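Local coordinates for protein echicetin A-chain (Echis carinatus, PDB 1OZ7) that forms, with a beta subunit, echicetin, which binds platelet GPIbalpha, inhibiting aggregation alone but promoting aggregation and signalling when IgM kappa is bound as well, at residues A[12-17]-A[45-50]; A[53-58]-A[107-112]; A[78-81]-A[86-89]. All coordinates share one frame; numbering follows the deposited sequence.

Contact 1 of 3, residues A[12-17]-A[45-50]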
loop_
_atom_site.group_PDB
_atom_site.type_symbol
_atom_site.label_atom_id
_atom_site.label_comp_id
_atom_site.label_asym_id
_atom_site.label_seq_id
_atom_site.Cartn_x
_atom_site.Cartn_y
_atom_site.Cartn_z
ATOM N N TYR A 12 -18.420 8.119 21.703
ATOM C CA TYR A 12 -18.597 8.477 20.299
ATOM C C TYR A 12 -19.813 7.700 19.828
ATOM O O TYR A 12 -20.104 6.629 20.358
ATOM C CB TYR A 12 -17.382 8.049 19.476
ATOM C CG TYR A 12 -16.360 9.132 19.224
ATOM C CD1 TYR A 12 -16.605 10.151 18.307
ATOM C CD2 TYR A 12 -15.133 9.122 19.885
ATOM C CE1 TYR A 12 -15.651 11.138 18.051
ATOM C CE2 TYR A 12 -14.174 10.103 19.638
ATOM C CZ TYR A 12 -14.439 11.106 18.721
ATOM O OH TYR A 12 -13.488 12.076 18.481
ATOM N N CYS A 13 -20.523 8.235 18.841
ATOM C CA CYS A 13 -21.700 7.571 18.295
ATOM C C CYS A 13 -21.337 7.026 16.929
ATOM O O CYS A 13 -20.673 7.705 16.152
ATOM C CB CYS A 13 -22.861 8.552 18.170
ATOM S SG CYS A 13 -23.386 9.272 19.762
ATOM N N TYR A 14 -21.778 5.802 16.643
ATOM C CA TYR A 14 -21.476 5.141 15.377
ATOM C C TYR A 14 -22.677 4.453 14.767
ATOM O O TYR A 14 -23.485 3.841 15.472
ATOM C CB TYR A 14 -20.435 4.028 15.558
ATOM C CG TYR A 14 -19.140 4.389 16.238
ATOM C CD1 TYR A 14 -19.117 4.830 17.559
ATOM C CD2 TYR A 14 -17.923 4.222 15.575
ATOM C CE1 TYR A 14 -17.909 5.089 18.204
ATOM C CE2 TYR A 14 -16.716 4.480 16.208
ATOM C CZ TYR A 14 -16.714 4.911 17.520
ATOM O OH TYR A 14 -15.517 5.155 18.146
ATOM N N MET A 15 -22.771 4.517 13.446
ATOM C CA MET A 15 -23.826 3.811 12.758
ATOM C C MET A 15 -23.374 3.342 11.387
ATOM O O MET A 15 -22.734 4.076 10.635
ATOM C CB MET A 15 -25.081 4.656 12.615
ATOM C CG MET A 15 -26.188 3.902 11.902
ATOM S SD MET A 15 -27.813 4.594 12.203
ATOM C CE MET A 15 -28.765 3.089 12.575
ATOM N N LEU A 16 -23.702 2.098 11.081
ATOM C CA LEU A 16 -23.376 1.509 9.799
ATOM C C LEU A 16 -24.608 1.688 8.932
ATOM O O LEU A 16 -25.714 1.399 9.363
ATOM C CB LEU A 16 -23.071 0.027 9.969
ATOM N N PHE A 17 -24.420 2.172 7.713
ATOM C CA PHE A 17 -25.528 2.374 6.790
ATOM C C PHE A 17 -25.422 1.440 5.602
ATOM O O PHE A 17 -24.424 1.445 4.882
ATOM C CB PHE A 17 -25.539 3.814 6.313
ATOM C CG PHE A 17 -25.913 4.780 7.382
ATOM C CD1 PHE A 17 -27.250 5.036 7.662
ATOM C CD2 PHE A 17 -24.934 5.378 8.162
ATOM C CE1 PHE A 17 -27.598 5.865 8.701
ATOM C CE2 PHE A 17 -25.276 6.207 9.203
ATOM C CZ PHE A 17 -26.604 6.454 9.478
ATOM N N LYS A 45 -7.093 -0.758 18.207
ATOM C CA LYS A 45 -7.467 -2.137 17.934
ATOM C C LYS A 45 -8.842 -2.379 18.546
ATOM O O LYS A 45 -9.676 -3.096 17.985
ATOM C CB LYS A 45 -6.432 -3.085 18.545
ATOM C CG LYS A 45 -6.576 -4.546 18.138
ATOM C CD LYS A 45 -7.787 -5.212 18.779
ATOM C CE LYS A 45 -7.652 -5.282 20.294
ATOM N NZ LYS A 45 -8.867 -5.869 20.926
ATOM N N LYS A 46 -9.074 -1.765 19.700
ATOM C CA LYS A 46 -10.349 -1.897 20.388
ATOM C C LYS A 46 -11.456 -1.274 19.547
ATOM O O LYS A 46 -12.518 -1.861 19.385
ATOM C CB LYS A 46 -10.292 -1.198 21.749
ATOM C CG LYS A 46 -11.618 -1.166 22.478
ATOM C CD LYS A 46 -11.962 -2.528 23.047
ATOM C CE LYS A 46 -11.215 -2.775 24.337
ATOM N NZ LYS A 46 -11.616 -1.776 25.366
ATOM N N GLU A 47 -11.212 -0.081 19.014
ATOM C CA GLU A 47 -12.223 0.572 18.197
ATOM C C GLU A 47 -12.426 -0.221 16.899
ATOM O O GLU A 47 -13.562 -0.497 16.499
ATOM C CB GLU A 47 -11.821 2.013 17.872
ATOM C CG GLU A 47 -12.995 2.832 17.337
ATOM C CD GLU A 47 -12.611 4.237 16.941
ATOM O OE1 GLU A 47 -13.510 5.018 16.570
ATOM O OE2 GLU A 47 -11.416 4.568 16.990
ATOM N N GLU A 48 -11.319 -0.585 16.254
ATOM C CA GLU A 48 -11.361 -1.365 15.014
ATOM C C GLU A 48 -12.289 -2.542 15.229
ATOM O O GLU A 48 -13.062 -2.931 14.347
ATOM C CB GLU A 48 -9.967 -1.872 14.670
ATOM N N ILE A 49 -12.198 -3.105 16.429
ATOM C CA ILE A 49 -13.010 -4.241 16.807
ATOM C C ILE A 49 -14.474 -3.866 17.032
ATOM O O ILE A 49 -15.367 -4.617 16.659
ATOM C CB ILE A 49 -12.398 -4.917 18.051
ATOM C CG1 ILE A 49 -11.559 -6.114 17.610
ATOM C CG2 ILE A 49 -13.469 -5.301 19.045
ATOM C CD1 ILE A 49 -10.738 -6.696 18.706
ATOM N N LEU A 50 -14.728 -2.701 17.616
ATOM C CA LEU A 50 -16.110 -2.275 17.860
ATOM C C LEU A 50 -16.845 -1.949 16.553
ATOM O O LEU A 50 -18.070 -2.021 16.488
ATOM C CB LEU A 50 -16.120 -1.064 18.812
ATOM C CG LEU A 50 -17.347 -0.185 19.092
ATOM C CD1 LEU A 50 -17.675 0.637 17.867
ATOM C CD2 LEU A 50 -18.534 -1.011 19.529
#
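Tyr14 turns its CG anti to the carbonyl carbon (chi1 -53°), while Glu47 sends its CG anti to the backbone N (chi1 -165°) and continues extended, so that a phenol leaving strand 12-21 meets a carboxylate leaving helix 45-58. The backbones stay well apart, with the CA atoms of Tyr14 and Leu50 separated by 9.5 Å, and the side chains bridge the distance. At the far end of the ring, Tyr14 OH donates a short hydrogen bond to Glu47 OE1 at 2.6 Å. OE1 lies in the plane of the ring, at its edge, yet the phenol reaches the oxygen from above the carboxylate plane, and the two planes stand 90° apart. Leu50, one helical turn after Glu47, covers one ring face: its CD1 sits over the ring centre, 4.1 Å from the centroid, in a CH-pi contact. Each residue type suits its place. The long, flat tyrosine is apolar enough to pack under a leucine and still carries a hydroxyl at its far end, and a glutamate in extended form is long enough to receive it there. The buried carboxylate is well provided for, because Lys126 NZ forms a salt bridge to OE1 and Glu43 N donates to OE2. The lysine would be expected to favour the ionised form of Glu47, and the two outside partners help fix the rotation of the carboxylate. Asn9 of strand 7-9 touches Tyr14, Glu47 and Leu50 alike. Backbone bonds tie Tyr14 to Ser7 and its neighbours Cys13 and Met15 to strand 121-127. Here, then, a helix packs against the antiparallel sheet that gathers both chain ends, a layout characteristic of the C-type lectin fold.

Contact 2 of 3, residues A[53-58]-A[107-112]; sequences IVVSEN and SVFRTW
Apolar packing between Val55 and Phe109 carries this contact, at the end of helix 45-58. Val55 CG1, anti to the backbone N (chi1 170°), stands above the centre of the Phe109 ring, 3.6 Å from its centroid. The approach is nearly along the ring normal and makes a CH-pi contact in which the methyl lies at similar distances from all six ring carbons. A compact branched valine suits the helix surface, and a broad phenylalanine face receives it; Ile65 of strand 64-71 touches both.

Polar groups contribute at the border. Ser56 OG lies near the ring plane at the edge, 4.0 Å from Phe109 CD2, but its hydrogen bond goes to Asp52 O, one turn back in the same helix.

Backbone geometry presents the ring. Residues 107-110 form a type I' turn, closed by Arg110 N to Ser107 O at 2.8 Å, and Phe109 occupies one of its two central positions, pointing its side chain at the helix.

No hydrogen bond or salt bridge crosses between the segments, so the two are held by burial of apolar surface and close shape fit, to which the CH-pi contact adds a weak attraction.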
loop_
_atom_site.group_PDB
_atom_site.type_symbol
_atom_site.label_atom_id
_atom_site.label_comp_id
_atom_site.label_asym_id
_atom_site.label_seq_id
_atom_site.Cartn_x
_atom_site.Cartn_y
_atom_site.Cartn_z
ATOM N N ILE A 53 -17.698 -5.398 14.244
ATOM C CA ILE A 53 -18.813 -6.073 14.880
ATOM C C ILE A 53 -20.111 -5.312 14.657
ATOM O O ILE A 53 -21.188 -5.918 14.626
ATOM C CB ILE A 53 -18.563 -6.246 16.398
ATOM C CG1 ILE A 53 -19.771 -6.917 17.056
ATOM C CG2 ILE A 53 -18.281 -4.894 17.038
ATOM C CD1 ILE A 53 -19.630 -7.098 18.556
ATOM N N VAL A 54 -20.027 -3.990 14.511
ATOM C CA VAL A 54 -21.241 -3.220 14.261
ATOM C C VAL A 54 -21.566 -3.407 12.777
ATOM O O VAL A 54 -22.716 -3.297 12.359
ATOM C CB VAL A 54 -21.066 -1.701 14.591
ATOM C CG1 VAL A 54 -20.747 -0.903 13.333
ATOM C CG2 VAL A 54 -22.337 -1.160 15.242
ATOM N N VAL A 55 -20.540 -3.686 11.980
ATOM C CA VAL A 55 -20.741 -3.919 10.557
ATOM C C VAL A 55 -21.385 -5.295 10.423
ATOM O O VAL A 55 -22.396 -5.462 9.746
ATOM C CB VAL A 55 -19.402 -3.945 9.772
ATOM C CG1 VAL A 55 -19.651 -4.445 8.342
ATOM C CG2 VAL A 55 -18.777 -2.555 9.737
ATOM N N SER A 56 -20.785 -6.265 11.103
ATOM C CA SER A 56 -21.228 -7.648 11.103
ATOM C C SER A 56 -22.691 -7.884 11.463
ATOM O O SER A 56 -23.288 -8.873 11.031
ATOM C CB SER A 56 -20.358 -8.450 12.072
ATOM O OG SER A 56 -18.987 -8.307 11.760
ATOM N N GLU A 57 -23.268 -6.978 12.243
ATOM C CA GLU A 57 -24.643 -7.124 12.708
ATOM C C GLU A 57 -25.704 -6.275 12.025
ATOM O O GLU A 57 -26.881 -6.640 12.023
ATOM C CB GLU A 57 -24.681 -6.849 14.221
ATOM C CG GLU A 57 -26.036 -6.403 14.775
ATOM C CD GLU A 57 -25.951 -5.912 16.216
ATOM O OE1 GLU A 57 -26.971 -5.413 16.743
ATOM O OE2 GLU A 57 -24.864 -6.024 16.824
ATOM N N ASN A 58 -25.303 -5.153 11.442
ATOM C CA ASN A 58 -26.270 -4.249 10.826
ATOM C C ASN A 58 -26.226 -4.107 9.314
ATOM O O ASN A 58 -27.147 -3.556 8.707
ATOM C CB ASN A 58 -26.137 -2.877 11.486
ATOM C CG ASN A 58 -26.439 -2.925 12.975
ATOM O OD1 ASN A 58 -27.601 -2.901 13.383
ATOM N ND2 ASN A 58 -25.394 -3.025 13.789
ATOM N N SER A 107 -11.266 -10.192 5.838
ATOM C CA SER A 107 -10.592 -10.226 7.128
ATOM C C SER A 107 -11.550 -9.705 8.190
ATOM O O SER A 107 -11.194 -8.846 9.001
ATOM C CB SER A 107 -9.338 -9.347 7.096
ATOM O OG SER A 107 -9.689 -7.977 7.015
ATOM N N VAL A 108 -12.770 -10.229 8.167
ATOM C CA VAL A 108 -13.812 -9.848 9.108
ATOM C C VAL A 108 -13.850 -8.350 9.392
ATOM O O VAL A 108 -14.088 -7.914 10.524
ATOM C CB VAL A 108 -13.676 -10.624 10.441
ATOM C CG1 VAL A 108 -12.445 -10.167 11.200
ATOM C CG2 VAL A 108 -14.945 -10.440 11.273
ATOM N N PHE A 109 -13.593 -7.567 8.351
ATOM C CA PHE A 109 -13.637 -6.117 8.440
ATOM C C PHE A 109 -12.616 -5.483 9.376
ATOM O O PHE A 109 -12.770 -4.333 9.767
ATOM C CB PHE A 109 -15.050 -5.681 8.854
ATOM C CG PHE A 109 -16.137 -6.224 7.966
ATOM C CD1 PHE A 109 -16.254 -5.803 6.645
ATOM C CD2 PHE A 109 -17.054 -7.154 8.455
ATOM C CE1 PHE A 109 -17.273 -6.298 5.827
ATOM C CE2 PHE A 109 -18.076 -7.653 7.638
ATOM C CZ PHE A 109 -18.183 -7.222 6.324
ATOM N N ARG A 110 -11.569 -6.209 9.731
ATOM C CA ARG A 110 -10.572 -5.643 10.632
ATOM C C ARG A 110 -9.406 -4.969 9.917
ATOM O O ARG A 110 -8.767 -4.074 10.474
ATOM C CB ARG A 110 -10.010 -6.711 11.567
ATOM C CG ARG A 110 -10.971 -7.260 12.610
ATOM C CD ARG A 110 -10.174 -8.150 13.559
ATOM N NE ARG A 110 -10.963 -8.747 14.629
ATOM C CZ ARG A 110 -10.445 -9.526 15.574
ATOM N NH1 ARG A 110 -9.144 -9.790 15.569
ATOM N NH2 ARG A 110 -11.219 -10.044 16.519
ATOM N N THR A 111 -9.121 -5.386 8.690
ATOM C CA THR A 111 -8.003 -4.800 7.961
ATOM C C THR A 111 -8.449 -3.814 6.881
ATOM O O THR A 111 -9.610 -3.787 6.490
ATOM C CB THR A 111 -7.128 -5.905 7.332
ATOM O OG1 THR A 111 -7.883 -6.604 6.339
ATOM C CG2 THR A 111 -6.675 -6.906 8.408
ATOM N N TRP A 112 -7.522 -2.992 6.407
ATOM C CA TRP A 112 -7.846 -2.010 5.381
ATOM C C TRP A 112 -7.296 -2.442 4.026
ATOM O O TRP A 112 -6.305 -3.165 3.954
ATOM C CB TRP A 112 -7.271 -0.643 5.767
ATOM C CG TRP A 112 -7.580 -0.249 7.183
ATOM C CD1 TRP A 112 -8.635 -0.677 7.941
ATOM C CD2 TRP A 112 -6.868 0.697 7.990
ATOM N NE1 TRP A 112 -8.628 -0.055 9.164
ATOM C CE2 TRP A 112 -7.556 0.795 9.223
ATOM C CE3 TRP A 112 -5.720 1.474 7.791
ATOM C CZ2 TRP A 112 -7.132 1.643 10.257
ATOM C CZ3 TRP A 112 -5.300 2.319 8.819
ATOM C CH2 TRP A 112 -6.008 2.395 10.036
#

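Contact 3 of 3, residues A[78-81]-A[86-89]; sequences CSSR and SFFR
Ser80 and Phe87 meet in the long loop between strands 64-71 and 100-104, which in snaclecs is typically extended and exchanged between the two subunits, as is consistent with the position of this contact far from the chain's centre. The two limbs of a small hairpin-like bend face each other here, joined by a single beta bridge between Arg81 and Ser86, whose CA atoms are 4.6 Å apart.

Hydrogen bonding is mostly a backbone matter. Phe87 N donates to Ser80 O at 3.0 Å, a bent bond with an angle of 149° at the hydrogen, and the donor is tilted 28° from the carbonyl plane. Phe87 is also the centre of an inverse gamma turn, closed by a weak bond from Phe88 N to Ser86 O at 3.2 Å. Ser79 OG adds a second, weak bond to Ser80 O at 3.5 Å, so the carbonyl has one good donor and a marginal second.

Van der Waals contacts fill in the rest. Small serines let the aromatic limb come close: Phe88 CE1 approaches Ser79 OG at 3.9 Å, while Phe87, with CG anti to its backbone N (chi1 -179°), carries its ring outward beyond the Ser80 side chain.

Partners in the other subunit explain why a phenylalanine belongs here. The Phe87 ring meets an aromatic side chain of that chain with planes steeply inclined, Ser80 OG makes a weak hydrogen bond to one of its acidic side chains, and Cys78 is disulfide-linked to the beta subunit. The bend therefore helps build the heterodimer interface. Where the limbs pack, the Phe87 side chain touches Ser80 at two places: CB lies 3.1 Å from Ser80 O, and CD2 lies 3.5 Å from Ser80 OG.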
loop_
_atom_site.group_PDB
_atom_site.type_symbol
_atom_site.label_atom_id
_atom_site.label_comp_id
_atom_site.label_asym_id
_atom_site.label_seq_id
_atom_site.Cartn_x
_atom_site.Cartn_y
_atom_site.Cartn_z
ATOM N N CYS A 78 5.630 13.244 -1.163
ATOM C CA CYS A 78 5.803 11.950 -0.513
ATOM C C CYS A 78 6.525 10.948 -1.413
ATOM O O CYS A 78 6.189 9.764 -1.434
ATOM C CB CYS A 78 4.433 11.403 -0.118
ATOM S SG CYS A 78 3.445 12.539 0.921
ATOM N N SER A 79 7.525 11.430 -2.145
ATOM C CA SER A 79 8.289 10.593 -3.064
ATOM C C SER A 79 9.027 9.447 -2.377
ATOM O O SER A 79 9.871 9.673 -1.514
ATOM C CB SER A 79 9.289 11.454 -3.838
ATOM O OG SER A 79 10.031 10.671 -4.755
ATOM N N SER A 80 8.715 8.219 -2.776
ATOM C CA SER A 80 9.347 7.038 -2.195
ATOM C C SER A 80 10.802 6.946 -2.643
ATOM O O SER A 80 11.201 7.582 -3.621
ATOM C CB SER A 80 8.593 5.785 -2.628
ATOM O OG SER A 80 7.396 6.148 -3.298
ATOM N N ARG A 81 11.591 6.150 -1.931
ATOM C CA ARG A 81 12.999 6.005 -2.266
ATOM C C ARG A 81 13.423 4.556 -2.464
ATOM O O ARG A 81 13.005 3.663 -1.728
ATOM C CB ARG A 81 13.880 6.619 -1.163
ATOM C CG ARG A 81 13.760 8.131 -0.981
ATOM C CD ARG A 81 14.644 8.618 0.178
ATOM N NE ARG A 81 15.988 9.029 -0.234
ATOM C CZ ARG A 81 17.066 8.965 0.552
ATOM N NH1 ARG A 81 16.963 8.500 1.792
ATOM N NH2 ARG A 81 18.251 9.378 0.108
ATOM N N SER A 86 15.876 8.090 -5.762
ATOM C CA SER A 86 14.479 8.499 -5.775
ATOM C C SER A 86 13.610 7.744 -6.776
ATOM O O SER A 86 14.050 7.374 -7.874
ATOM C CB SER A 86 14.377 10.003 -6.034
ATOM O OG SER A 86 14.862 10.743 -4.922
ATOM N N PHE A 87 12.357 7.537 -6.381
ATOM C CA PHE A 87 11.397 6.806 -7.191
ATOM C C PHE A 87 10.647 7.660 -8.204
ATOM O O PHE A 87 9.519 8.080 -7.947
ATOM C CB PHE A 87 10.403 6.099 -6.269
ATOM C CG PHE A 87 9.379 5.280 -6.996
ATOM C CD1 PHE A 87 9.761 4.389 -7.993
ATOM C CD2 PHE A 87 8.032 5.385 -6.672
ATOM C CE1 PHE A 87 8.815 3.617 -8.654
ATOM C CE2 PHE A 87 7.079 4.617 -7.325
ATOM C CZ PHE A 87 7.469 3.732 -8.318
ATOM N N PHE A 88 11.274 7.907 -9.354
ATOM C CA PHE A 88 10.662 8.699 -10.419
ATOM C C PHE A 88 10.238 7.801 -11.555
ATOM O O PHE A 88 9.046 7.611 -11.796
ATOM C CB PHE A 88 11.639 9.738 -10.953
ATOM C CG PHE A 88 12.138 10.668 -9.908
ATOM C CD1 PHE A 88 11.249 11.256 -9.008
ATOM C CD2 PHE A 88 13.491 10.961 -9.810
ATOM C CE1 PHE A 88 11.700 12.123 -8.023
ATOM C CE2 PHE A 88 13.953 11.825 -8.831
ATOM C CZ PHE A 88 13.054 12.409 -7.933
ATOM N N ARG A 89 11.212 7.266 -12.276
ATOM C CA ARG A 89 10.878 6.367 -13.358
ATOM C C ARG A 89 10.168 5.199 -12.689
ATOM O O ARG A 89 10.734 4.522 -11.824
ATOM C CB ARG A 89 12.136 5.881 -14.069
ATOM C CG ARG A 89 11.905 5.531 -15.528
ATOM C CD ARG A 89 11.304 4.149 -15.737
ATOM N NE ARG A 89 11.106 3.886 -17.163
ATOM C CZ ARG A 89 10.958 2.674 -17.691
ATOM N NH1 ARG A 89 10.989 1.601 -16.915
ATOM N NH2 ARG A 89 10.778 2.531 -18.996
#

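Overall arrangement
Contacts 1 and 2 belong to the compact body of the C-type lectin domain and share helix 45-58. The first half of that helix faces strand 12-21 of the four-stranded sheet and its last turns face the loop before strand 112-115, so one helix packs on the four-stranded sheet and on the loop leading into the last strand of the three-stranded one. Their centres are 9 Å apart, and they touch where Ile49 CG1 packs on Arg110 NE at 4.0 Å. Contact 3 stands apart, about 36 Å and 34 Å from them between centres. Along the chain contact 1 comes first, and contact 3 falls between the two segments of contact 2. Two contacts thus lie within the domain body, the third on the long loop that meets the other subunit.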